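Local coordinates for minor capsid protein (Enterobacteria phage PRD1, PDB 1YQ5), which forms, together with proteins P31 and P2, the spike complexes at the five-fold vertices of the capsid and is essential for viral infectivity, at residues N110-G113 and L117-L120; F122-D127 and Y134-T139; V67-N70 and N76-L79; S86-A91 and L105-N110. All blocks are in the same frame, centred on the assembly; numbering follows the deposited sequence.

Interaction 1: residues N110-G113 and L117-L120; sequences NVLG and LDVL
Asp-118 presents its carboxylate end-on to the backbone of Leu-112 and Gly-113, and the two oxygens divide the work. Asp-118 OD1 accepts Leu-112 N at 2.8 Å in a fairly straight bond (158° at the hydrogen); the approach is on the syn side but 32° out of the carboxylate plane. Gly-113 N lies closer, 2.6 Å from Asp-118 OD2, and meets that oxygen's syn lone pair, although the bond is more bent. The chi1 of Asp-118, -55°, sets CG beside its own backbone N and carries the group over to the 110-113 segment.

Two aliphatic side chains frame this group, both crossing that of Asp-118 at about a right angle. Val-111 brings CG1 to 3.2 Å from Asp-118 OD2, a tight approach, while Leu-112 lays its CB 3.7 Å from Asp-118 OD1. Farther out, the branches of two leucines meet obliquely, Leu-112 CD1 lying 3.9 Å from Leu-117 CD1. Asp-118 is also the centre of an inverse gamma turn, closed by a weak bond from Val-119 N to Leu-117 O, and its backbone pairs with Leu-53 of the neighbouring strand.

Three consecutive backbone N-H groups, of Leu-112, Gly-113 and Val-114, are hydrogen-bonded to the buried carboxylate. Such a setting would probably help to stabilise its negative charge, while fixing the course of the turn between strands 100-109 and 119-126.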
# COMPACT_ATOMS: atom_id res chain seq x y z
N ASN A 110 -10.50 16.24 -1.77
CA ASN A 110 -11.18 17.51 -1.62
C ASN A 110 -12.66 17.18 -1.66
O ASN A 110 -13.13 16.52 -2.59
CB ASN A 110 -10.84 18.47 -2.77
CG ASN A 110 -11.59 19.78 -2.67
OD1 ASN A 110 -11.56 20.44 -1.63
ND2 ASN A 110 -12.27 20.16 -3.74
N VAL A 111 -13.40 17.62 -0.65
CA VAL A 111 -14.83 17.37 -0.59
C VAL A 111 -15.55 18.65 -0.99
O VAL A 111 -15.46 19.66 -0.30
CB VAL A 111 -15.26 16.94 0.82
CG1 VAL A 111 -16.78 16.80 0.89
CG2 VAL A 111 -14.59 15.62 1.18
N LEU A 112 -16.25 18.61 -2.12
CA LEU A 112 -16.97 19.77 -2.63
C LEU A 112 -18.29 20.04 -1.92
O LEU A 112 -18.80 21.16 -1.96
CB LEU A 112 -17.24 19.58 -4.13
CG LEU A 112 -16.01 19.42 -5.02
CD1 LEU A 112 -16.43 18.87 -6.37
CD2 LEU A 112 -15.31 20.76 -5.17
N GLY A 113 -18.84 19.03 -1.27
CA GLY A 113 -20.12 19.21 -0.61
C GLY A 113 -21.23 18.83 -1.58
O GLY A 113 -22.37 19.28 -1.46
N LEU A 117 -20.56 13.70 -6.16
CA LEU A 117 -19.18 13.91 -6.60
C LEU A 117 -18.15 13.49 -5.56
O LEU A 117 -17.06 13.02 -5.91
CB LEU A 117 -18.96 15.39 -6.94
CG LEU A 117 -19.74 15.94 -8.13
CD1 LEU A 117 -19.48 17.44 -8.26
CD2 LEU A 117 -19.35 15.20 -9.39
N ASP A 118 -18.48 13.67 -4.28
CA ASP A 118 -17.57 13.32 -3.19
C ASP A 118 -17.72 11.86 -2.79
O ASP A 118 -18.20 11.53 -1.70
CB ASP A 118 -17.84 14.21 -1.97
CG ASP A 118 -17.77 15.69 -2.30
OD1 ASP A 118 -16.91 16.06 -3.13
OD2 ASP A 118 -18.55 16.48 -1.73
N VAL A 119 -17.27 10.97 -3.67
CA VAL A 119 -17.38 9.54 -3.41
C VAL A 119 -16.18 8.76 -3.90
O VAL A 119 -15.69 8.97 -5.01
CB VAL A 119 -18.66 8.96 -4.07
CG1 VAL A 119 -18.65 9.25 -5.56
CG2 VAL A 119 -18.73 7.45 -3.84
N LEU A 120 -15.70 7.86 -3.06
CA LEU A 120 -14.58 7.00 -3.42
C LEU A 120 -15.21 5.84 -4.19
O LEU A 120 -16.11 5.17 -3.67
CB LEU A 120 -13.89 6.48 -2.16
CG LEU A 120 -13.09 7.50 -1.34
CD1 LEU A 120 -12.75 6.92 0.02
CD2 LEU A 120 -11.82 7.87 -2.10

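Interaction 2: residues F122-D127 and Y134-T139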
# COMPACT_ATOMS: atom_id res chain seq x y z
N PHE A 122 -14.80 2.17 -6.22
CA PHE A 122 -13.94 0.99 -6.24
C PHE A 122 -14.33 -0.01 -7.32
O PHE A 122 -15.51 -0.20 -7.63
CB PHE A 122 -13.98 0.28 -4.88
CG PHE A 122 -13.58 1.15 -3.73
CD1 PHE A 122 -14.49 2.05 -3.17
CD2 PHE A 122 -12.30 1.08 -3.19
CE1 PHE A 122 -14.12 2.87 -2.10
CE2 PHE A 122 -11.92 1.89 -2.13
CZ PHE A 122 -12.84 2.79 -1.58
N SER A 123 -13.32 -0.68 -7.87
CA SER A 123 -13.54 -1.70 -8.89
C SER A 123 -12.31 -2.58 -9.06
O SER A 123 -11.18 -2.15 -8.82
CB SER A 123 -13.88 -1.07 -10.24
OG SER A 123 -14.25 -2.08 -11.17
N LEU A 124 -12.55 -3.82 -9.47
CA LEU A 124 -11.48 -4.77 -9.72
C LEU A 124 -12.03 -5.91 -10.55
O LEU A 124 -13.25 -6.06 -10.68
CB LEU A 124 -10.90 -5.29 -8.39
CG LEU A 124 -11.76 -6.11 -7.42
CD1 LEU A 124 -12.04 -7.50 -8.00
CD2 LEU A 124 -11.03 -6.24 -6.09
N CYS A 125 -11.14 -6.71 -11.12
CA CYS A 125 -11.52 -7.86 -11.93
C CYS A 125 -10.24 -8.64 -12.15
O CYS A 125 -9.20 -8.29 -11.62
CB CYS A 125 -12.03 -7.41 -13.30
SG CYS A 125 -10.70 -6.82 -14.43
N ASN A 126 -10.36 -9.71 -12.92
CA ASN A 126 -9.20 -10.50 -13.30
C ASN A 126 -9.26 -10.27 -14.81
O ASN A 126 -10.36 -10.27 -15.39
CB ASN A 126 -9.39 -11.98 -12.99
CG ASN A 126 -8.20 -12.80 -13.43
OD1 ASN A 126 -7.23 -12.98 -12.69
ND2 ASN A 126 -8.25 -13.30 -14.66
N ASP A 127 -8.12 -10.07 -15.45
CA ASP A 127 -8.13 -9.80 -16.88
C ASP A 127 -8.38 -11.00 -17.78
O ASP A 127 -8.53 -10.85 -18.99
CB ASP A 127 -6.82 -9.11 -17.30
CG ASP A 127 -5.60 -9.98 -17.09
OD1 ASP A 127 -5.75 -11.17 -16.72
OD2 ASP A 127 -4.47 -9.48 -17.29
N TYR A 134 -15.35 -14.57 -4.71
CA TYR A 134 -14.46 -13.57 -4.15
C TYR A 134 -14.79 -13.04 -2.77
O TYR A 134 -15.94 -13.00 -2.36
CB TYR A 134 -14.39 -12.39 -5.13
CG TYR A 134 -15.75 -11.76 -5.38
CD1 TYR A 134 -16.25 -10.78 -4.52
CD2 TYR A 134 -16.54 -12.16 -6.45
CE1 TYR A 134 -17.52 -10.23 -4.72
CE2 TYR A 134 -17.81 -11.62 -6.66
CZ TYR A 134 -18.29 -10.65 -5.79
OH TYR A 134 -19.54 -10.12 -5.97
N ILE A 135 -13.74 -12.64 -2.06
CA ILE A 135 -13.89 -12.02 -0.76
C ILE A 135 -13.11 -10.73 -0.93
O ILE A 135 -11.88 -10.74 -1.07
CB ILE A 135 -13.27 -12.83 0.38
CG1 ILE A 135 -14.07 -14.12 0.60
CG2 ILE A 135 -13.29 -12.00 1.67
CD1 ILE A 135 -15.52 -13.86 0.99
N ILE A 136 -13.83 -9.62 -0.98
CA ILE A 136 -13.23 -8.32 -1.16
C ILE A 136 -13.40 -7.50 0.10
O ILE A 136 -14.49 -7.44 0.68
CB ILE A 136 -13.89 -7.57 -2.35
CG1 ILE A 136 -13.64 -8.35 -3.64
CG2 ILE A 136 -13.34 -6.15 -2.46
CD1 ILE A 136 -14.34 -7.76 -4.86
N ASN A 137 -12.31 -6.89 0.55
CA ASN A 137 -12.34 -6.04 1.73
C ASN A 137 -11.93 -4.65 1.30
O ASN A 137 -10.93 -4.47 0.59
CB ASN A 137 -11.38 -6.57 2.79
CG ASN A 137 -11.93 -7.79 3.51
OD1 ASN A 137 -12.80 -7.67 4.38
ND2 ASN A 137 -11.45 -8.96 3.14
N ILE A 138 -12.71 -3.66 1.72
CA ILE A 138 -12.44 -2.27 1.40
C ILE A 138 -12.48 -1.47 2.70
O ILE A 138 -13.47 -1.51 3.43
CB ILE A 138 -13.50 -1.72 0.43
CG1 ILE A 138 -13.39 -2.45 -0.91
CG2 ILE A 138 -13.31 -0.22 0.25
CD1 ILE A 138 -14.52 -2.14 -1.89
N THR A 139 -11.39 -0.78 2.99
CA THR A 139 -11.30 0.01 4.21
C THR A 139 -10.76 1.41 3.92
O THR A 139 -9.77 1.56 3.20
CB THR A 139 -10.38 -0.66 5.25
OG1 THR A 139 -10.93 -1.94 5.61
CG2 THR A 139 -10.25 0.20 6.49
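Phe-122 and Leu-124, which meet Ile-138 and Ile-136 across this contact, lie on a strand held by a probable backbone hydrogen bond from Leu-78 N to Cys-125 O. Between the segments themselves the contact is made by carbon alone.

The evidence for a CH-pi arrangement is direct: Ile-138 CG2 stands 3.6 Å from the centroid of the Phe-122 ring, 19° off the ring normal, so the methyl sits over a face and is displaced toward the rim. CE2 of Phe-122 is its closest ring atom, 3.5 Å from Ile-138 CG2. The two side chains slide past each other in opposite directions, which brings Ile-138 CD1 to 3.9 Å from Phe-122 CB. Leu-124 and Ile-136 meet differently, tip to tip. A chi1 of 64° sets Leu-124 CG between its backbone N and carbonyl carbon and carries both branches to the isoleucine: Ile-136 CD1 is 3.8 Å from Leu-124 CD2 and 3.9 Å from Leu-124 CD1.

The pairs join strand 119-126 of one sheet to strand 135-142 of the other. Val-67 of strand 59-68 packs on both Leu-124 and Ile-136, and Ile-51 of strand 51-53 on both Phe-122 and Ile-138, continuing the core between the sheets.

Interaction 3: residues V67-N70 and N76-L79; sequences VKNN and NYLL
Tyr-77 reaches from its strand to Val-67 and Asn-69, and its contacts fall into two kinds, apolar along the ring and polar at the hydroxyl. The apolar part is modest: Val-67 CG1 lies 4.0 Å from Tyr-77 CD2, approaching the ring at a slant. That methyl is placed by a chi1 of 61°, which sets it between the valine's backbone N and carbonyl carbon. Leu-131 lies against both Tyr-77 and Asn-69, and Leu-124 of strand 119-126 packs on Val-67.

The polar part centres on the phenol oxygen. Its hydrogen-bond partner is Val-72 O, in the loop joining the two segments; Asn-69 O is also near, 3.1 Å from Tyr-77 OH. Asn-69 CB adds a van der Waals contact 3.4 Å from Tyr-77 OH, the two side chains crossing at about a right angle.

A separate polar group lies on the first segment. Lys-68, whose side chain starts out away from the 76-79 segment, donates a hydrogen bond from NZ to Asn-70 OD1 at 2.9 Å, with the donor tilted 25° from the carbonyl plane. The same NZ makes a salt bridge to Asp-87 of the second subunit, tying the end of strand 59-68 to the trimer interface.

Taken together, the chemistry is that of a tyrosine that serves both as an apolar surface and as a donor: carbon meets the valine in the core, while the buried hydroxyl gives its hydrogen to a loop carbonyl. The link probably helps to hold the 69-75 connection against the end of the sandwich. The ammonium charge, by contrast, is answered between subunits.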
# COMPACT_ATOMS: atom_id res chain seq x y z
N VAL A 67 -8.52 -8.47 -2.50
CA VAL A 67 -9.38 -9.51 -3.04
C VAL A 67 -8.69 -10.86 -3.06
O VAL A 67 -7.48 -10.95 -3.30
CB VAL A 67 -9.84 -9.20 -4.49
CG1 VAL A 67 -8.64 -9.10 -5.42
CG2 VAL A 67 -10.77 -10.31 -4.98
N LYS A 68 -9.47 -11.89 -2.76
CA LYS A 68 -9.03 -13.27 -2.80
C LYS A 68 -10.17 -13.98 -3.54
O LYS A 68 -11.34 -13.80 -3.21
CB LYS A 68 -8.89 -13.89 -1.40
CG LYS A 68 -7.66 -13.47 -0.61
CD LYS A 68 -6.36 -13.63 -1.39
CE LYS A 68 -6.19 -15.03 -1.99
NZ LYS A 68 -6.10 -16.13 -0.99
N ASN A 69 -9.81 -14.75 -4.56
CA ASN A 69 -10.77 -15.53 -5.34
C ASN A 69 -9.91 -16.72 -5.73
O ASN A 69 -9.47 -16.86 -6.88
CB ASN A 69 -11.24 -14.76 -6.57
CG ASN A 69 -12.40 -15.46 -7.28
OD1 ASN A 69 -12.22 -16.54 -7.86
ND2 ASN A 69 -13.58 -14.86 -7.21
N ASN A 70 -9.69 -17.57 -4.74
CA ASN A 70 -8.84 -18.75 -4.84
C ASN A 70 -9.03 -19.68 -6.03
O ASN A 70 -8.12 -20.42 -6.38
CB ASN A 70 -8.93 -19.54 -3.54
CG ASN A 70 -8.42 -18.75 -2.35
OD1 ASN A 70 -8.14 -17.55 -2.48
ND2 ASN A 70 -8.30 -19.40 -1.20
N ASN A 76 -4.10 -11.57 -14.48
CA ASN A 76 -3.75 -10.53 -13.52
C ASN A 76 -4.99 -9.91 -12.91
O ASN A 76 -5.96 -9.62 -13.61
CB ASN A 76 -2.96 -9.42 -14.21
CG ASN A 76 -1.66 -9.92 -14.80
OD1 ASN A 76 -0.75 -10.32 -14.08
ND2 ASN A 76 -1.58 -9.92 -16.13
N TYR A 77 -4.95 -9.72 -11.60
CA TYR A 77 -6.05 -9.06 -10.92
C TYR A 77 -5.80 -7.57 -11.11
O TYR A 77 -4.70 -7.08 -10.83
CB TYR A 77 -6.08 -9.43 -9.44
CG TYR A 77 -6.72 -10.77 -9.19
CD1 TYR A 77 -5.97 -11.95 -9.23
CD2 TYR A 77 -8.09 -10.87 -8.94
CE1 TYR A 77 -6.58 -13.20 -9.03
CE2 TYR A 77 -8.70 -12.11 -8.74
CZ TYR A 77 -7.94 -13.26 -8.79
OH TYR A 77 -8.56 -14.48 -8.59
N LEU A 78 -6.81 -6.87 -11.61
CA LEU A 78 -6.70 -5.43 -11.85
C LEU A 78 -7.53 -4.70 -10.80
O LEU A 78 -8.71 -5.01 -10.62
CB LEU A 78 -7.23 -5.09 -13.24
CG LEU A 78 -6.72 -5.96 -14.39
CD1 LEU A 78 -7.34 -5.47 -15.69
CD2 LEU A 78 -5.20 -5.92 -14.47
N LEU A 79 -6.92 -3.74 -10.12
CA LEU A 79 -7.64 -2.99 -9.09
C LEU A 79 -7.61 -1.50 -9.37
O LEU A 79 -6.62 -0.96 -9.85
CB LEU A 79 -7.04 -3.27 -7.71
CG LEU A 79 -7.23 -4.69 -7.17
CD1 LEU A 79 -6.31 -5.64 -7.91
CD2 LEU A 79 -6.93 -4.72 -5.68

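Interaction 4: residues S86-A91 and L105-N110; sequences SDFVVA and LLIYCN
Ile-107 has a chi1 of 60°, with CG1 between its backbone N and carbonyl carbon and CG2 beside the N, and this turns both its CG2 and CD1 methyls to the ring of Phe-88. Phe-88 CG lies beside its backbone N (chi1 -46°), which directs the ring toward the 105-110 segment, where it meets Ile-107 from the opposite direction.

Ile-107 CG2 stands 4.2 Å from the Phe-88 centroid, 24° off the ring normal, which places it over one face in a CH-pi contact offset toward the rim. Its nearest ring atom is Phe-88 CZ, at 3.8 Å, and Ile-107 CD1 adds a touch 3.9 Å from Phe-88 CE1. Leu-105 works at the root of the side chain: Phe-88 CB lies 3.7 Å from Leu-105 CD2 and 3.8 Å from Leu-105 CD1, so the leucine's fork straddles the first carbon beyond the backbone.

Thr-66 of the third subunit packs on both Phe-88 and Leu-105, and Leu-106 N is hydrogen-bonded to Thr-64 OG1 of that subunit. Strands 86-93 and 100-109 are the outermost strands of their sheets within this chain, and their apolar closure is that of a beta-jelly-roll sandwich in this C-terminal spike domain, consistent with its place in the C1q/TNF clan.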
# COMPACT_ATOMS: atom_id res chain seq x y z
N SER A 86 -9.28 12.01 -10.22
CA SER A 86 -8.15 11.09 -10.06
C SER A 86 -8.54 9.62 -10.02
O SER A 86 -9.58 9.25 -9.49
CB SER A 86 -7.38 11.40 -8.77
OG SER A 86 -6.80 12.69 -8.79
N ASP A 87 -7.68 8.78 -10.60
CA ASP A 87 -7.89 7.34 -10.56
C ASP A 87 -6.54 6.70 -10.23
O ASP A 87 -5.49 7.21 -10.65
CB ASP A 87 -8.45 6.81 -11.88
CG ASP A 87 -7.45 6.87 -13.01
OD1 ASP A 87 -7.04 7.98 -13.40
OD2 ASP A 87 -7.06 5.79 -13.50
N PHE A 88 -6.57 5.62 -9.47
CA PHE A 88 -5.34 4.94 -9.07
C PHE A 88 -5.49 3.46 -9.37
O PHE A 88 -6.52 2.85 -9.04
CB PHE A 88 -5.09 5.16 -7.58
CG PHE A 88 -5.27 6.59 -7.16
CD1 PHE A 88 -6.50 7.04 -6.69
CD2 PHE A 88 -4.22 7.50 -7.26
CE1 PHE A 88 -6.68 8.38 -6.33
CE2 PHE A 88 -4.39 8.83 -6.90
CZ PHE A 88 -5.63 9.27 -6.43
N VAL A 89 -4.47 2.87 -9.98
CA VAL A 89 -4.55 1.47 -10.35
C VAL A 89 -3.31 0.64 -10.03
O VAL A 89 -2.25 1.17 -9.70
CB VAL A 89 -4.78 1.33 -11.87
CG1 VAL A 89 -6.02 2.11 -12.28
CG2 VAL A 89 -3.56 1.83 -12.62
N VAL A 90 -3.49 -0.67 -10.14
CA VAL A 90 -2.42 -1.63 -9.94
C VAL A 90 -2.87 -2.96 -10.53
O VAL A 90 -4.07 -3.27 -10.55
CB VAL A 90 -2.10 -1.83 -8.44
CG1 VAL A 90 -3.16 -2.72 -7.78
CG2 VAL A 90 -0.72 -2.44 -8.30
N ALA A 91 -1.92 -3.73 -11.04
CA ALA A 91 -2.20 -5.04 -11.61
C ALA A 91 -1.39 -6.02 -10.76
O ALA A 91 -0.22 -5.78 -10.48
CB ALA A 91 -1.76 -5.09 -13.06
N LEU A 105 -3.66 3.01 -0.70
CA LEU A 105 -3.36 4.39 -1.04
C LEU A 105 -3.58 5.39 0.08
O LEU A 105 -4.50 5.26 0.87
CB LEU A 105 -4.25 4.82 -2.21
CG LEU A 105 -4.30 3.94 -3.46
CD1 LEU A 105 -5.72 3.94 -4.03
CD2 LEU A 105 -3.30 4.44 -4.48
N LEU A 106 -2.71 6.40 0.12
CA LEU A 106 -2.84 7.50 1.06
C LEU A 106 -2.98 8.65 0.08
O LEU A 106 -2.05 8.95 -0.67
CB LEU A 106 -1.58 7.71 1.91
CG LEU A 106 -1.60 9.03 2.70
CD1 LEU A 106 -2.81 9.04 3.62
CD2 LEU A 106 -0.32 9.20 3.51
N ILE A 107 -4.15 9.28 0.05
CA ILE A 107 -4.40 10.36 -0.89
C ILE A 107 -5.12 11.53 -0.24
O ILE A 107 -5.70 11.39 0.84
CB ILE A 107 -5.28 9.87 -2.06
CG1 ILE A 107 -6.62 9.37 -1.51
CG2 ILE A 107 -4.57 8.77 -2.82
CD1 ILE A 107 -7.63 8.97 -2.58
N TYR A 108 -5.07 12.68 -0.90
CA TYR A 108 -5.76 13.86 -0.40
C TYR A 108 -7.09 13.93 -1.13
O TYR A 108 -7.13 13.83 -2.36
CB TYR A 108 -4.98 15.14 -0.67
CG TYR A 108 -5.73 16.36 -0.16
CD1 TYR A 108 -5.73 16.66 1.20
CD2 TYR A 108 -6.48 17.15 -1.01
CE1 TYR A 108 -6.48 17.72 1.71
CE2 TYR A 108 -7.24 18.22 -0.52
CZ TYR A 108 -7.23 18.49 0.84
OH TYR A 108 -7.97 19.54 1.34
N CYS A 109 -8.17 14.11 -0.38
CA CYS A 109 -9.50 14.20 -0.98
C CYS A 109 -10.13 15.54 -0.71
O CYS A 109 -10.28 15.95 0.45
CB CYS A 109 -10.42 13.11 -0.41
SG CYS A 109 -9.94 11.42 -0.78
N ASN A 110 -10.50 16.24 -1.77
CA ASN A 110 -11.18 17.51 -1.62
C ASN A 110 -12.66 17.18 -1.66
O ASN A 110 -13.13 16.52 -2.59
CB ASN A 110 -10.84 18.47 -2.77
CG ASN A 110 -11.59 19.78 -2.67
OD1 ASN A 110 -11.56 20.44 -1.63
ND2 ASN A 110 -12.27 20.16 -3.74

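Along the chain the contacts come in the order 3, 4, 1, 2. Interactions 2, 3 and 4 each bridge the two facing antiparallel sheets, whereas interaction 1 closes the surface turn between strands 100-109 and 119-126. Interactions 2 and 3 are neighbours, with centres 7 Å apart, interaction 2 the nearer to the chain's centre; interaction 1 lies across that centre from interaction 3, their centres 27 Å apart. Interaction 4 touches both of these: it shares Asn-110 with interaction 1, and Val-90 O probably accepts a hydrogen bond from Leu-79 N of interaction 3. The core is thus fastened along its length, while interactions 2, 3 and 4 also reach neighbouring subunits of the homotrimer.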